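PDB 1PVM: CBS domain-containing protein, which is of unknown function but joins a pair of CBS domains to a zinc ribbon-like domain that binds a metal ion through four cysteines. Local coordinates for residues V80-Y92 / Y100-D114. Residues are numbered along the deposited sequence; the frame is centred on the assembly and turned at random.
Sequences VMRKPIPKVKSDY and YLSENGLERCAVVDD
Lys87, Val88 and Lys89 pair in parallel with Ala110, Val111 and Val112, the two strands of a beta-alpha-beta unit of the second CBS domain; helix 94-104 links its strands and is followed by a Schellman motif at Gly105. Backbone bonds alternate across the pair, from Ala110 N to Pro86 O through to Ser90 N to Val112 O; between them Val112 N bonds to Val88 O. Tyr100 brings the helix onto strand 87-89. Its CG stands anti to the backbone N (chi1 176°), which carries the ring towards that strand. Tyr100 CB lies 3.9 Å from Val88 CG1, and the same methyl comes obliquely to Tyr100 CG and to Tyr100 CD2, 3.5 Å from the latter. Further out, Lys87 O sits over one ring face, 3.4 Å from Tyr100 CZ, while Asn104 ND2 covers the opposite face near the rim. At the tip, Tyr100 OH accepts a hydrogen bond from Lys87 N, 3.0 Å away. A phenylalanine here would probably leave Lys87 N without this acceptor. Beside the ring, Leu106 CD1 presses tightly on Pro86 CB, 3.4 Å away. On the sheet face bearing Ala110 and Val112, Lys87 CD rests on Val112 CG1. Lys89, bent at chi2 (-66°), passes its CD obliquely across Val112 CG2 and sets Lys89 NZ 2.9 Å from Asp113 O, above that carbonyl's plane.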
ATOM      1  N   VAL B  80      -1.020 -11.394 -10.333  1.00  7.11           N
ATOM      2  CA  VAL B  80      -0.664 -10.191  -9.587  1.00  7.10           C
ATOM      3  C   VAL B  80       0.399 -10.370  -8.506  1.00  7.45           C
ATOM      4  O   VAL B  80       1.268  -9.515  -8.335  1.00  7.59           O
ATOM      5  CB  VAL B  80      -1.937  -9.599  -8.929  1.00  8.25           C
ATOM      6  CG1 VAL B  80      -1.616  -8.301  -8.210  1.00  8.09           C
ATOM      7  CG2 VAL B  80      -3.002  -9.374  -9.993  1.00  9.04           C
ATOM      8  N   MET B  81       0.317 -11.481  -7.782  1.00  6.68           N
ATOM      9  CA  MET B  81       1.228 -11.784  -6.681  1.00  7.10           C
ATOM     10  C   MET B  81       2.711 -11.716  -7.012  1.00  6.53           C
ATOM     11  O   MET B  81       3.112 -11.857  -8.166  1.00  7.15           O
ATOM     12  CB  MET B  81       0.943 -13.186  -6.169  1.00  7.51           C
ATOM     13  CG  MET B  81       1.339 -14.260  -7.174  1.00  9.13           C
ATOM     14  SD  MET B  81       0.736 -15.880  -6.714  1.00  9.72           S
ATOM     15  CE  MET B  81      -0.998 -15.533  -6.617  1.00 24.45           C
ATOM     16  N   ARG B  82       3.524 -11.498  -5.984  1.00  6.59           N
ATOM     17  CA  ARG B  82       4.968 -11.508  -6.163  1.00  7.94           C
ATOM     18  C   ARG B  82       5.272 -13.000  -6.296  1.00  8.92           C
ATOM     19  O   ARG B  82       4.846 -13.798  -5.460  1.00  8.96           O
ATOM     20  CB  ARG B  82       5.695 -10.976  -4.920  1.00  7.87           C
ATOM     21  CG  ARG B  82       5.296  -9.578  -4.477  1.00 11.65           C
ATOM     22  CD  ARG B  82       5.389  -8.601  -5.616  1.00 15.83           C
ATOM     23  NE  ARG B  82       5.380  -7.213  -5.166  1.00 14.21           N
ATOM     24  CZ  ARG B  82       5.407  -6.179  -5.995  1.00 15.90           C
ATOM     25  NH1 ARG B  82       5.436  -6.386  -7.305  1.00 17.83           N
ATOM     26  NH2 ARG B  82       5.427  -4.940  -5.521  1.00 18.46           N
ATOM     27  N   LYS B  83       5.994 -13.387  -7.340  1.00  8.41           N
ATOM     28  CA  LYS B  83       6.326 -14.792  -7.529  1.00  8.76           C
ATOM     29  C   LYS B  83       7.685 -14.919  -8.208  1.00  9.17           C
ATOM     30  O   LYS B  83       8.018 -14.120  -9.077  1.00  8.90           O
ATOM     31  CB  LYS B  83       5.240 -15.488  -8.361  1.00  7.92           C
ATOM     32  CG  LYS B  83       5.031 -14.942  -9.769  1.00  9.17           C
ATOM     33  CD  LYS B  83       3.842 -15.647 -10.432  1.00  9.52           C
ATOM     34  CE  LYS B  83       3.591 -15.160 -11.854  1.00 10.60           C
ATOM     35  NZ  LYS B  83       2.336 -15.752 -12.415  1.00 11.33           N
ATOM     36  N   PRO B  84       8.503 -15.904  -7.791  1.00 10.29           N
ATOM     37  CA  PRO B  84       8.250 -16.895  -6.736  1.00 10.66           C
ATOM     38  C   PRO B  84       8.079 -16.181  -5.400  1.00  9.83           C
ATOM     39  O   PRO B  84       8.474 -15.025  -5.260  1.00  9.70           O
ATOM     40  CB  PRO B  84       9.508 -17.762  -6.751  1.00 12.60           C
ATOM     41  CG  PRO B  84      10.066 -17.564  -8.121  1.00 15.46           C
ATOM     42  CD  PRO B  84       9.833 -16.110  -8.385  1.00 10.90           C
ATOM     43  N   ILE B  85       7.512 -16.868  -4.417  1.00  8.83           N
ATOM     44  CA  ILE B  85       7.289 -16.239  -3.123  1.00  8.53           C
ATOM     45  C   ILE B  85       8.566 -15.663  -2.510  1.00  8.88           C
ATOM     46  O   ILE B  85       9.584 -16.348  -2.409  1.00  9.11           O
ATOM     47  CB  ILE B  85       6.619 -17.230  -2.113  1.00  7.75           C
ATOM     48  CG1 ILE B  85       6.207 -16.473  -0.847  1.00  8.50           C
ATOM     49  CG2 ILE B  85       7.562 -18.389  -1.779  1.00  8.24           C
ATOM     50  CD1 ILE B  85       5.273 -17.256   0.067  1.00  8.91           C
ATOM     51  N   PRO B  86       8.539 -14.370  -2.140  1.00  8.69           N
ATOM     52  CA  PRO B  86       9.717 -13.735  -1.530  1.00  8.25           C
ATOM     53  C   PRO B  86       9.881 -14.377  -0.159  1.00  8.53           C
ATOM     54  O   PRO B  86       8.900 -14.539   0.567  1.00  7.83           O
ATOM     55  CB  PRO B  86       9.310 -12.267  -1.420  1.00  9.28           C
ATOM     56  CG  PRO B  86       8.327 -12.091  -2.541  1.00 11.09           C
ATOM     57  CD  PRO B  86       7.515 -13.367  -2.481  1.00  9.10           C
ATOM     58  N   LYS B  87      11.101 -14.741   0.216  1.00  8.33           N
ATOM     59  CA  LYS B  87      11.266 -15.392   1.507  1.00  8.57           C
ATOM     60  C   LYS B  87      12.671 -15.352   2.088  1.00  9.49           C
ATOM     61  O   LYS B  87      13.653 -15.155   1.370  1.00  9.56           O
ATOM     62  CB  LYS B  87      10.816 -16.850   1.387  1.00 10.59           C
ATOM     63  CG  LYS B  87      11.701 -17.695   0.476  1.00 13.73           C
ATOM     64  CD  LYS B  87      11.076 -19.062   0.209  1.00 16.05           C
ATOM     65  CE  LYS B  87      12.088 -20.029  -0.387  1.00 19.68           C
ATOM     66  NZ  LYS B  87      12.739 -19.476  -1.593  1.00 22.14           N
ATOM     67  N   VAL B  88      12.740 -15.531   3.404  1.00  8.24           N
ATOM     68  CA  VAL B  88      14.002 -15.575   4.139  1.00  8.41           C
ATOM     69  C   VAL B  88      13.898 -16.761   5.099  1.00 10.02           C
ATOM     70  O   VAL B  88      12.795 -17.207   5.420  1.00  9.15           O
ATOM     71  CB  VAL B  88      14.253 -14.287   4.972  1.00  8.46           C
ATOM     72  CG1 VAL B  88      14.392 -13.085   4.053  1.00  9.23           C
ATOM     73  CG2 VAL B  88      13.128 -14.078   5.981  1.00  7.56           C
ATOM     74  N   LYS B  89      15.039 -17.285   5.537  1.00 10.27           N
ATOM     75  CA  LYS B  89      15.046 -18.405   6.470  1.00 12.01           C
ATOM     76  C   LYS B  89      14.703 -17.932   7.875  1.00 11.44           C
ATOM     77  O   LYS B  89      15.020 -16.801   8.257  1.00 11.43           O
ATOM     78  CB  LYS B  89      16.409 -19.096   6.467  1.00 13.45           C
ATOM     79  CG  LYS B  89      16.633 -19.979   5.254  1.00 19.46           C
ATOM     80  CD  LYS B  89      15.667 -21.165   5.267  1.00 23.42           C
ATOM     81  CE  LYS B  89      15.835 -22.053   4.037  1.00 24.95           C
ATOM     82  NZ  LYS B  89      14.970 -23.271   4.097  1.00 23.97           N
ATOM     83  N   SER B  90      14.064 -18.810   8.646  1.00 12.00           N
ATOM     84  CA  SER B  90      13.644 -18.489  10.006  1.00 12.43           C
ATOM     85  C   SER B  90      14.780 -18.136  10.961  1.00 11.57           C
ATOM     86  O   SER B  90      14.540 -17.529  12.003  1.00 11.69           O
ATOM     87  CB  SER B  90      12.834 -19.648  10.592  1.00 12.00           C
ATOM     88  OG  SER B  90      13.617 -20.825  10.676  1.00 14.21           O
ATOM     89  N   ASP B  91      16.009 -18.508  10.618  1.00 12.52           N
ATOM     90  CA  ASP B  91      17.137 -18.204  11.494  1.00 13.21           C
ATOM     91  C   ASP B  91      17.838 -16.885  11.161  1.00 13.56           C
ATOM     92  O   ASP B  91      18.811 -16.510  11.810  1.00 14.36           O
ATOM     93  CB  ASP B  91      18.139 -19.368  11.497  1.00 14.99           C
ATOM     94  CG  ASP B  91      18.811 -19.576  10.154  1.00 19.70           C
ATOM     95  OD1 ASP B  91      18.319 -19.049   9.131  1.00 20.29           O
ATOM     96  OD2 ASP B  91      19.839 -20.289  10.121  1.00 21.15           O
ATOM     97  N   TYR B  92      17.329 -16.173  10.162  1.00 12.27           N
ATOM     98  CA  TYR B  92      17.896 -14.880   9.770  1.00 11.86           C
ATOM     99  C   TYR B  92      17.807 -13.851  10.895  1.00 11.19           C
ATOM    100  O   TYR B  92      16.824 -13.805  11.633  1.00 10.42           O
ATOM    101  CB  TYR B  92      17.135 -14.306   8.570  1.00 12.33           C
ATOM    102  CG  TYR B  92      17.703 -14.629   7.209  1.00 12.31           C
ATOM    103  CD1 TYR B  92      18.198 -15.896   6.914  1.00 14.51           C
ATOM    104  CD2 TYR B  92      17.699 -13.672   6.196  1.00 13.85           C
ATOM    105  CE1 TYR B  92      18.678 -16.203   5.636  1.00 15.61           C
ATOM    106  CE2 TYR B  92      18.170 -13.966   4.922  1.00 13.85           C
ATOM    107  CZ  TYR B  92      18.657 -15.230   4.648  1.00 15.64           C
ATOM    108  OH  TYR B  92      19.114 -15.524   3.382  1.00 18.32           O
ATOM    109  N   TYR B 100      17.533  -8.182   2.646  1.00  7.76           N
ATOM    110  CA  TYR B 100      16.777  -8.928   1.640  1.00  8.71           C
ATOM    111  C   TYR B 100      15.605  -8.100   1.126  1.00  7.38           C
ATOM    112  O   TYR B 100      15.382  -8.000  -0.078  1.00  8.00           O
ATOM    113  CB  TYR B 100      16.242 -10.241   2.220  1.00  7.37           C
ATOM    114  CG  TYR B 100      15.361 -10.999   1.246  1.00  8.99           C
ATOM    115  CD1 TYR B 100      15.911 -11.729   0.189  1.00  8.90           C
ATOM    116  CD2 TYR B 100      13.972 -10.952   1.359  1.00  9.32           C
ATOM    117  CE1 TYR B 100      15.094 -12.394  -0.733  1.00  9.04           C
ATOM    118  CE2 TYR B 100      13.146 -11.611   0.443  1.00  8.76           C
ATOM    119  CZ  TYR B 100      13.713 -12.328  -0.598  1.00  9.91           C
ATOM    120  OH  TYR B 100      12.894 -12.976  -1.496  1.00 10.37           O
ATOM    121  N   LEU B 101      14.849  -7.514   2.044  1.00  6.64           N
ATOM    122  CA  LEU B 101      13.710  -6.705   1.646  1.00  7.52           C
ATOM    123  C   LEU B 101      14.153  -5.507   0.803  1.00  7.87           C
ATOM    124  O   LEU B 101      13.597  -5.253  -0.260  1.00  7.73           O
ATOM    125  CB  LEU B 101      12.947  -6.221   2.880  1.00  8.21           C
ATOM    126  CG  LEU B 101      12.277  -7.291   3.751  1.00  6.95           C
ATOM    127  CD1 LEU B 101      11.642  -6.625   4.967  1.00  7.88           C
ATOM    128  CD2 LEU B 101      11.229  -8.047   2.951  1.00  7.79           C
ATOM    129  N   SER B 102      15.161  -4.784   1.280  1.00  8.35           N
ATOM    130  CA  SER B 102      15.672  -3.606   0.573  1.00  9.55           C
ATOM    131  C   SER B 102      16.187  -3.935  -0.832  1.00  9.56           C
ATOM    132  O   SER B 102      15.934  -3.199  -1.791  1.00  7.95           O
ATOM    133  CB  SER B 102      16.787  -2.954   1.397  1.00  9.73           C
ATOM    134  OG  SER B 102      17.250  -1.773   0.770  1.00 13.79           O
ATOM    135  N   GLU B 103      16.910  -5.044  -0.943  1.00  9.46           N
ATOM    136  CA  GLU B 103      17.462  -5.507  -2.216  1.00 12.34           C
ATOM    137  C   GLU B 103      16.364  -5.761  -3.255  1.00 12.26           C
ATOM    138  O   GLU B 103      16.569  -5.565  -4.460  1.00 10.74           O
ATOM    139  CB  GLU B 103      18.270  -6.792  -1.966  1.00 16.17           C
ATOM    140  CG  GLU B 103      18.587  -7.649  -3.189  1.00 25.02           C
ATOM    141  CD  GLU B 103      19.453  -6.946  -4.223  1.00 30.18           C
ATOM    142  OE1 GLU B 103      20.193  -6.008  -3.853  1.00 33.33           O
ATOM    143  OE2 GLU B 103      19.403  -7.350  -5.410  1.00 34.18           O
ATOM    144  N   ASN B 104      15.194  -6.178  -2.776  1.00  9.42           N
ATOM    145  CA  ASN B 104      14.062  -6.495  -3.638  1.00 10.02           C
ATOM    146  C   ASN B 104      12.942  -5.458  -3.666  1.00 10.03           C
ATOM    147  O   ASN B 104      11.917  -5.673  -4.314  1.00  9.93           O
ATOM    148  CB  ASN B 104      13.489  -7.853  -3.223  1.00 10.57           C
ATOM    149  CG  ASN B 104      14.421  -9.001  -3.556  1.00 11.68           C
ATOM    150  OD1 ASN B 104      14.524  -9.409  -4.711  1.00 12.87           O
ATOM    151  ND2 ASN B 104      15.120  -9.516  -2.546  1.00 11.12           N
ATOM    152  N   GLY B 105      13.135  -4.339  -2.975  1.00  8.73           N
ATOM    153  CA  GLY B 105      12.112  -3.307  -2.939  1.00  9.22           C
ATOM    154  C   GLY B 105      10.844  -3.749  -2.223  1.00  9.46           C
ATOM    155  O   GLY B 105       9.761  -3.216  -2.470  1.00  9.31           O
ATOM    156  N   LEU B 106      10.978  -4.715  -1.323  1.00  8.76           N
ATOM    157  CA  LEU B 106       9.829  -5.242  -0.578  1.00  8.04           C
ATOM    158  C   LEU B 106       9.677  -4.632   0.816  1.00  8.03           C
ATOM    159  O   LEU B 106      10.638  -4.115   1.386  1.00  8.27           O
ATOM    160  CB  LEU B 106       9.972  -6.762  -0.416  1.00  7.21           C
ATOM    161  CG  LEU B 106      10.090  -7.631  -1.667  1.00  7.11           C
ATOM    162  CD1 LEU B 106      10.508  -9.047  -1.270  1.00  6.97           C
ATOM    163  CD2 LEU B 106       8.767  -7.639  -2.418  1.00  8.36           C
ATOM    164  N   GLU B 107       8.465  -4.694   1.360  1.00  7.49           N
ATOM    165  CA  GLU B 107       8.236  -4.215   2.719  1.00  7.97           C
ATOM    166  C   GLU B 107       7.769  -5.389   3.588  1.00  7.33           C
ATOM    167  O   GLU B 107       7.487  -5.233   4.775  1.00  7.80           O
ATOM    168  CB  GLU B 107       7.241  -3.045   2.751  1.00 10.01           C
ATOM    169  CG  GLU B 107       6.001  -3.196   1.895  1.00 13.09           C
ATOM    170  CD  GLU B 107       4.947  -4.071   2.533  1.00 15.03           C
ATOM    171  OE1 GLU B 107       4.630  -3.848   3.723  1.00 19.23           O
ATOM    172  OE2 GLU B 107       4.425  -4.966   1.839  1.00 18.33           O
ATOM    173  N   ARG B 108       7.712  -6.573   2.975  1.00  7.30           N
ATOM    174  CA  ARG B 108       7.337  -7.804   3.674  1.00  7.38           C
ATOM    175  C   ARG B 108       7.711  -9.023   2.838  1.00  6.50           C
ATOM    176  O   ARG B 108       7.882  -8.925   1.627  1.00  7.53           O
ATOM    177  CB  ARG B 108       5.838  -7.836   3.980  1.00  7.43           C
ATOM    178  CG  ARG B 108       4.917  -8.115   2.797  1.00  7.49           C
ATOM    179  CD  ARG B 108       3.466  -7.965   3.252  1.00 10.30           C
ATOM    180  NE  ARG B 108       3.207  -6.597   3.700  1.00 10.43           N
ATOM    181  CZ  ARG B 108       2.322  -6.246   4.629  1.00  8.34           C
ATOM    182  NH1 ARG B 108       1.579  -7.158   5.245  1.00  9.93           N
ATOM    183  NH2 ARG B 108       2.186  -4.968   4.944  1.00 11.04           N
ATOM    184  N   CYS B 109       7.848 -10.171   3.494  1.00  6.75           N
ATOM    185  CA  CYS B 109       8.176 -11.407   2.802  1.00  6.21           C
ATOM    186  C   CYS B 109       7.818 -12.575   3.701  1.00  6.43           C
ATOM    187  O   CYS B 109       7.539 -12.392   4.885  1.00  7.18           O
ATOM    188  CB  CYS B 109       9.669 -11.462   2.447  1.00  5.77           C
ATOM    189  SG  CYS B 109      10.795 -11.613   3.859  1.00  9.73           S
ATOM    190  N   ALA B 110       7.819 -13.776   3.136  1.00  7.92           N
ATOM    191  CA  ALA B 110       7.496 -14.964   3.906  1.00  7.75           C
ATOM    192  C   ALA B 110       8.745 -15.430   4.635  1.00  8.25           C
ATOM    193  O   ALA B 110       9.860 -15.035   4.295  1.00  8.32           O
ATOM    194  CB  ALA B 110       6.990 -16.068   2.981  1.00  8.80           C
ATOM    195  N   VAL B 111       8.543 -16.254   5.654  1.00  8.05           N
ATOM    196  CA  VAL B 111       9.644 -16.818   6.419  1.00  7.51           C
ATOM    197  C   VAL B 111       9.478 -18.325   6.276  1.00  8.01           C
ATOM    198  O   VAL B 111       8.379 -18.848   6.477  1.00  7.94           O
ATOM    199  CB  VAL B 111       9.554 -16.440   7.911  1.00  7.71           C
ATOM    200  CG1 VAL B 111      10.700 -17.089   8.684  1.00  8.03           C
ATOM    201  CG2 VAL B 111       9.585 -14.920   8.069  1.00  6.91           C
ATOM    202  N   VAL B 112      10.549 -19.018   5.895  1.00  8.20           N
ATOM    203  CA  VAL B 112      10.482 -20.467   5.734  1.00  9.44           C
ATOM    204  C   VAL B 112      11.446 -21.146   6.696  1.00 10.26           C
ATOM    205  O   VAL B 112      12.480 -20.573   7.056  1.00 10.24           O
ATOM    206  CB  VAL B 112      10.826 -20.911   4.276  1.00 10.25           C
ATOM    207  CG1 VAL B 112       9.756 -20.413   3.314  1.00  9.50           C
ATOM    208  CG2 VAL B 112      12.204 -20.380   3.860  1.00 10.46           C
ATOM    209  N   ASP B 113      11.099 -22.353   7.131  1.00 10.56           N
ATOM    210  CA  ASP B 113      11.984 -23.084   8.028  1.00 12.77           C
ATOM    211  C   ASP B 113      12.959 -23.915   7.198  1.00 15.22           C
ATOM    212  O   ASP B 113      12.903 -23.915   5.964  1.00 15.22           O
ATOM    213  CB  ASP B 113      11.198 -23.992   8.986  1.00 11.74           C
ATOM    214  CG  ASP B 113      10.333 -25.015   8.265  1.00 13.55           C
ATOM    215  OD1 ASP B 113      10.523 -25.225   7.047  1.00 13.99           O
ATOM    216  OD2 ASP B 113       9.465 -25.625   8.932  1.00 13.33           O
ATOM    217  N   ASP B 114      13.855 -24.615   7.884  1.00 18.17           N
ATOM    218  CA  ASP B 114      14.857 -25.449   7.233  1.00 19.78           C
ATOM    219  C   ASP B 114      14.245 -26.354   6.155  1.00 19.03           C
ATOM    220  O   ASP B 114      14.713 -26.370   5.017  1.00 20.80           O
ATOM    221  CB  ASP B 114      15.589 -26.271   8.300  1.00 24.85           C
ATOM    222  CG  ASP B 114      16.783 -27.010   7.751  1.00 30.57           C
ATOM    223  OD1 ASP B 114      16.595 -28.052   7.088  1.00 35.90           O
ATOM    224  OD2 ASP B 114      17.917 -26.543   7.979  1.00 34.80           O
TER